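Local structure of Cg10997-pa (Drosophila melanogaster, 2YV7) at residues V20-L25 / S60-T65; I26-T31 / T82-L87. The protein may insert into membranes to form chloride channels with pH-dependent activity, while its soluble form has a glutathione transferase-like fold and here binds a calcium ion. All coordinates share one frame; numbering follows the deposited sequence.

Contact 1: residues V20-L25 / S60-T65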
loop_
_atom_site.group_PDB
_atom_site.type_symbol
_atom_site.label_atom_id
_atom_site.label_comp_id
_atom_site.label_asym_id
_atom_site.label_seq_id
_atom_site.Cartn_x
_atom_site.Cartn_y
_atom_site.Cartn_z
ATOM N N VAL A 20 23.109 -5.676 -11.112
ATOM C CA VAL A 20 22.274 -5.873 -9.904
ATOM C C VAL A 20 21.129 -6.760 -10.328
ATOM O O VAL A 20 20.806 -6.786 -11.511
ATOM C CB VAL A 20 21.713 -4.570 -9.269
ATOM C CG1 VAL A 20 22.855 -3.776 -8.595
ATOM C CG2 VAL A 20 20.877 -3.743 -10.301
ATOM N N PRO A 21 20.544 -7.515 -9.391
ATOM C CA PRO A 21 19.417 -8.406 -9.701
ATOM C C PRO A 21 18.180 -7.686 -10.241
ATOM O O PRO A 21 17.831 -6.587 -9.785
ATOM C CB PRO A 21 19.062 -8.999 -8.347
ATOM C CG PRO A 21 20.263 -8.841 -7.529
ATOM C CD PRO A 21 20.928 -7.598 -7.976
ATOM N N GLU A 22 17.520 -8.294 -11.216
ATOM C CA GLU A 22 16.225 -7.771 -11.628
ATOM C C GLU A 22 15.124 -8.519 -10.896
ATOM O O GLU A 22 14.993 -9.732 -11.028
ATOM C CB GLU A 22 16.027 -7.851 -13.145
ATOM C CG GLU A 22 14.583 -8.137 -13.551
ATOM C CD GLU A 22 14.163 -7.441 -14.818
ATOM O OE1 GLU A 22 14.402 -6.210 -14.933
ATOM O OE2 GLU A 22 13.563 -8.123 -15.682
ATOM N N ILE A 23 14.323 -7.790 -10.119
ATOM C CA ILE A 23 13.153 -8.412 -9.500
ATOM C C ILE A 23 11.927 -8.049 -10.298
ATOM O O ILE A 23 11.783 -6.893 -10.701
ATOM C CB ILE A 23 13.004 -7.974 -8.004
ATOM C CG1 ILE A 23 14.341 -8.115 -7.270
ATOM C CG2 ILE A 23 11.934 -8.796 -7.273
ATOM C CD1 ILE A 23 14.820 -9.559 -7.083
ATOM N N GLU A 24 11.056 -9.044 -10.526
ATOM C CA GLU A 24 9.785 -8.841 -11.216
ATOM C C GLU A 24 8.643 -8.990 -10.218
ATOM O O GLU A 24 8.564 -9.990 -9.513
ATOM C CB GLU A 24 9.583 -9.825 -12.368
ATOM C CG GLU A 24 8.229 -9.616 -13.074
ATOM C CD GLU A 24 7.994 -10.502 -14.326
ATOM O OE1 GLU A 24 8.714 -11.509 -14.543
ATOM O OE2 GLU A 24 7.047 -10.195 -15.080
ATOM N N LEU A 25 7.785 -7.970 -10.124
ATOM C CA LEU A 25 6.595 -8.071 -9.292
ATOM C C LEU A 25 5.353 -8.140 -10.190
ATOM O O LEU A 25 5.086 -7.230 -10.956
ATOM C CB LEU A 25 6.482 -6.890 -8.299
ATOM C CG LEU A 25 5.286 -7.021 -7.344
ATOM C CD1 LEU A 25 5.432 -8.208 -6.398
ATOM C CD2 LEU A 25 5.179 -5.670 -6.575
ATOM N N SER A 60 16.862 -4.118 -9.533
ATOM C CA SER A 60 16.149 -3.579 -10.657
ATOM C C SER A 60 14.711 -4.057 -10.456
ATOM O O SER A 60 14.460 -5.212 -10.104
ATOM C CB SER A 60 16.728 -4.214 -11.928
ATOM O OG SER A 60 16.230 -3.644 -13.096
ATOM N N LEU A 61 13.758 -3.154 -10.638
ATOM C CA LEU A 61 12.367 -3.517 -10.440
ATOM C C LEU A 61 11.630 -3.464 -11.766
ATOM O O LEU A 61 11.633 -2.434 -12.425
ATOM C CB LEU A 61 11.686 -2.555 -9.435
ATOM C CG LEU A 61 10.225 -2.914 -9.104
ATOM C CD1 LEU A 61 10.001 -4.360 -8.582
ATOM C CD2 LEU A 61 9.579 -1.844 -8.159
ATOM N N LYS A 62 10.949 -4.557 -12.076
ATOM C CA LYS A 62 10.030 -4.700 -13.192
ATOM C C LYS A 62 8.675 -5.067 -12.632
ATOM O O LYS A 62 8.532 -6.071 -11.925
ATOM C CB LYS A 62 10.529 -5.810 -14.132
ATOM C CG LYS A 62 9.593 -6.303 -15.229
ATOM C CD LYS A 62 10.281 -7.491 -16.022
ATOM C CE LYS A 62 9.408 -8.091 -17.141
ATOM N NZ LYS A 62 9.868 -9.476 -17.587
ATOM N N VAL A 63 7.688 -4.228 -12.938
ATOM C CA VAL A 63 6.310 -4.445 -12.509
ATOM C C VAL A 63 5.420 -4.866 -13.688
ATOM O O VAL A 63 5.308 -4.133 -14.679
ATOM C CB VAL A 63 5.768 -3.197 -11.776
ATOM C CG1 VAL A 63 4.293 -3.369 -11.393
ATOM C CG2 VAL A 63 6.602 -2.928 -10.524
ATOM N N THR A 64 4.827 -6.057 -13.563
ATOM C CA THR A 64 3.970 -6.678 -14.570
ATOM C C THR A 64 2.530 -6.677 -14.071
ATOM O O THR A 64 2.222 -7.236 -13.029
ATOM C CB THR A 64 4.365 -8.140 -14.832
ATOM O OG1 THR A 64 5.760 -8.203 -15.194
ATOM C CG2 THR A 64 3.527 -8.734 -15.936
ATOM N N THR A 65 1.642 -6.070 -14.847
ATOM C CA THR A 65 0.233 -6.010 -14.497
ATOM C C THR A 65 -0.552 -7.117 -15.229
ATOM O O THR A 65 -0.446 -7.249 -16.452
ATOM C CB THR A 65 -0.299 -4.599 -14.834
ATOM O OG1 THR A 65 0.593 -3.622 -14.282
ATOM C CG2 THR A 65 -1.598 -4.376 -14.231
#
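Strands 22-25 and 60-65 run parallel, their axes 24° apart, and Ser60, Lys62 and Leu25 are the three residues that bury the largest areas in the contact. Ser60 begins the ladder with both backbone groups: its N donates to Pro21 O (2.7 Å) and its O accepts Ile23 N (2.6 Å). Its CB fits beside the backbone of Pro21 and Glu22. Lys62 repeats the pattern two residues on, its N bonding to Ile23 O and its O receiving Leu25 N at 2.7 Å, nearly along the C=O axis. CG of Lys62 is anti to the backbone N (chi1 169°), and the extended chain lies alongside Glu24, pointing the same way. Lys62 NZ makes a long salt bridge to Glu24 OE1 (3.8 Å), and Lys62 CD lies 3.4 Å from OE2 of Glu22, which crosses obliquely. The other carboxylate oxygen of Glu24, OE2, accepts Thr64 OG1 through its anti lone pair at a very short 2.4 Å, so both oxygens of that group are engaged on the polar face. On the opposite face Leu25 sends CG anti to its backbone N, and its CB meets Leu61 CD1 at 4.3 Å; Leu25 O accepts Thr64 N, extending the ladder. In this beta-alpha-beta unit, helix 41-55 packs against that apolar face, with Phe47 and Leu50 touching Leu25, while strand 86-89 flanks the far edge of strand 22-28.

Contact 2: residues I26-T31 / T82-L87. With CA (calcium ion), chain B.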
loop_
_atom_site.group_PDB
_atom_site.type_symbol
_atom_site.label_atom_id
_atom_site.label_comp_id
_atom_site.label_asym_id
_atom_site.label_seq_id
_atom_site.Cartn_x
_atom_site.Cartn_y
_atom_site.Cartn_z
ATOM N N ILE A 26 4.634 -9.248 -10.103
ATOM C CA ILE A 26 3.361 -9.328 -10.817
ATOM C C ILE A 26 2.247 -8.768 -9.946
ATOM O O ILE A 26 2.070 -9.210 -8.808
ATOM C CB ILE A 26 3.013 -10.757 -11.232
ATOM C CG1 ILE A 26 4.148 -11.315 -12.142
ATOM C CG2 ILE A 26 1.706 -10.773 -11.952
ATOM C CD1 ILE A 26 3.819 -12.656 -12.843
ATOM N N ILE A 27 1.462 -7.841 -10.505
ATOM C CA ILE A 27 0.333 -7.221 -9.762
ATOM C C ILE A 27 -1.014 -7.331 -10.507
ATOM O O ILE A 27 -1.037 -7.497 -11.705
ATOM C CB ILE A 27 0.666 -5.730 -9.333
ATOM C CG1 ILE A 27 0.623 -4.782 -10.528
ATOM C CG2 ILE A 27 1.936 -5.687 -8.509
ATOM C CD1 ILE A 27 0.889 -3.263 -10.212
ATOM N N LYS A 28 -2.124 -7.220 -9.780
ATOM C CA LYS A 28 -3.477 -7.304 -10.331
ATOM C C LYS A 28 -3.781 -5.981 -11.005
ATOM O O LYS A 28 -3.453 -4.907 -10.453
ATOM C CB LYS A 28 -4.498 -7.493 -9.218
ATOM C CG LYS A 28 -4.493 -8.877 -8.547
ATOM C CD LYS A 28 -5.366 -8.901 -7.280
ATOM C CE LYS A 28 -5.960 -10.317 -7.019
ATOM N NZ LYS A 28 -6.764 -10.441 -5.749
ATOM N N ALA A 29 -4.355 -6.067 -12.207
ATOM C CA ALA A 29 -4.787 -4.920 -12.975
ATOM C C ALA A 29 -6.110 -4.414 -12.459
ATOM O O ALA A 29 -6.920 -5.166 -11.904
ATOM C CB ALA A 29 -4.983 -5.278 -14.446
ATOM N N SER A 30 -6.301 -3.131 -12.697
ATOM C CA SER A 30 -7.584 -2.483 -12.628
ATOM C C SER A 30 -8.648 -3.337 -13.300
ATOM O O SER A 30 -8.460 -3.864 -14.384
ATOM C CB SER A 30 -7.484 -1.148 -13.357
ATOM O OG SER A 30 -8.755 -0.580 -13.616
ATOM N N THR A 31 -9.769 -3.381 -12.627
ATOM C CA THR A 31 -10.967 -4.056 -13.004
ATOM C C THR A 31 -11.827 -3.145 -13.877
ATOM O O THR A 31 -12.871 -3.551 -14.344
ATOM C CB THR A 31 -11.716 -4.394 -11.717
ATOM O OG1 THR A 31 -11.570 -3.291 -10.786
ATOM C CG2 THR A 31 -11.115 -5.677 -11.090
ATOM N N THR A 82 -2.798 -19.333 -7.908
ATOM C CA THR A 82 -2.323 -18.241 -7.058
ATOM C C THR A 82 -2.574 -16.837 -7.652
ATOM O O THR A 82 -2.290 -16.566 -8.831
ATOM C CB THR A 82 -0.858 -18.454 -6.598
ATOM O OG1 THR A 82 -0.319 -17.221 -6.100
ATOM C CG2 THR A 82 0.000 -18.970 -7.743
ATOM N N HIS A 83 -3.132 -15.975 -6.806
ATOM C CA HIS A 83 -3.392 -14.569 -7.118
ATOM C C HIS A 83 -2.172 -13.673 -6.897
ATOM O O HIS A 83 -1.371 -13.940 -5.994
ATOM C CB HIS A 83 -4.513 -14.064 -6.206
ATOM C CG HIS A 83 -5.874 -14.485 -6.649
ATOM N ND1 HIS A 83 -6.384 -15.737 -6.382
ATOM C CD2 HIS A 83 -6.826 -13.830 -7.352
ATOM C CE1 HIS A 83 -7.601 -15.832 -6.892
ATOM N NE2 HIS A 83 -7.894 -14.688 -7.485
ATOM N N PRO A 84 -2.033 -12.605 -7.713
ATOM C CA PRO A 84 -1.018 -11.591 -7.419
ATOM C C PRO A 84 -1.177 -11.065 -5.979
ATOM O O PRO A 84 -2.257 -11.219 -5.381
ATOM C CB PRO A 84 -1.263 -10.525 -8.503
ATOM C CG PRO A 84 -1.813 -11.387 -9.648
ATOM C CD PRO A 84 -2.773 -12.271 -8.949
ATOM N N PRO A 85 -0.099 -10.503 -5.400
ATOM C CA PRO A 85 1.195 -10.356 -6.041
ATOM C C PRO A 85 1.967 -11.662 -6.028
ATOM O O PRO A 85 1.745 -12.533 -5.181
ATOM C CB PRO A 85 1.937 -9.375 -5.143
ATOM C CG PRO A 85 1.324 -9.570 -3.804
ATOM C CD PRO A 85 -0.108 -9.946 -4.027
ATOM N N ILE A 86 2.874 -11.740 -6.978
ATOM C CA ILE A 86 3.813 -12.845 -7.116
ATOM C C ILE A 86 5.144 -12.213 -7.373
ATOM O O ILE A 86 5.258 -11.304 -8.201
ATOM C CB ILE A 86 3.403 -13.749 -8.323
ATOM C CG1 ILE A 86 2.128 -14.522 -7.986
ATOM C CG2 ILE A 86 4.611 -14.663 -8.711
ATOM C CD1 ILE A 86 1.291 -14.979 -9.210
ATOM N N LEU A 87 6.197 -12.672 -6.668
ATOM C CA LEU A 87 7.514 -12.054 -6.798
ATOM C C LEU A 87 8.462 -13.049 -7.521
ATOM O O LEU A 87 8.538 -14.196 -7.122
ATOM C CB LEU A 87 8.101 -11.691 -5.426
ATOM C CG LEU A 87 9.482 -11.053 -5.278
ATOM C CD1 LEU A 87 9.673 -10.429 -3.923
ATOM C CD2 LEU A 87 10.651 -12.059 -5.489
HETATM CA CA CA B . 0.077 -13.952 -3.777
#
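Ile26 and Ile86 form an antiparallel, hydrogen-bonded pair where the chain enters strand 86-89. Ile26 N reaches Ile86 O at 2.9 Å, nearly along the C=O axis, and Ile86 N returns a longer bond of 3.2 Å to Ile26 O, in the carbonyl plane and on a lone pair. Just before this pair the peptide bond leading into Pro85 is cis, the cis-proline turn characteristic of the thioredoxin-like fold that opens GST-type proteins. Pro85 has no N-H to give, yet its CA lies 3.1 Å from Ile26 O, a CA-H...O contact beside the Ile86 bond on the same carbonyl. Cys43 and Tyr46 of helix 41-55 touch the Pro85 side chain, so the turn joins strand 22-28 to that helix. Among the side chains, Ile26 and Ile86 lie on one face of the sheet and meet CB to CB; each has CG1 anti to its carbonyl carbon, beside the backbone N. Pro84 points toward strand 26-28, and its CB meets Lys28 CG at 3.6 Å, the lysine crossing the proline at about a right angle. Lys28 also carries CG anti to its carbonyl carbon (chi1 -72°), and from there the chain runs out extended to His83. Lys28 CE comes to the edge of the imidazole near its plane, 3.6 Å from His83 CD2, with NZ close to the same carbon. Backbone carbonyls flanking Pro84 face the calcium ion, whose site also includes Leu95, through its O, and Asn97; His83 O and Pro85 O each bind the metal at 2.6 Å.

Both contacts use strand 22-28, an inner strand of the sheet: contact 1 pairs its first half with strand 60-66 in parallel, contact 2 pairs its second half with the start of antiparallel strand 86-89. Contact 1 is largely a surface contact, with a regular ladder and a charged, hydroxyl-bearing face; contact 2 is partly buried, held by one bridge, proline packing and a metal-bound turn. Their centres are 13 Å apart, and they meet directly: Thr64 O lies 2.7 Å from Ile27 N, a probable hydrogen bond continuing the parallel ladder, while Leu25 CD1 packs against Ile86 O. All four segments belong to the thioredoxin-like N-terminal domain.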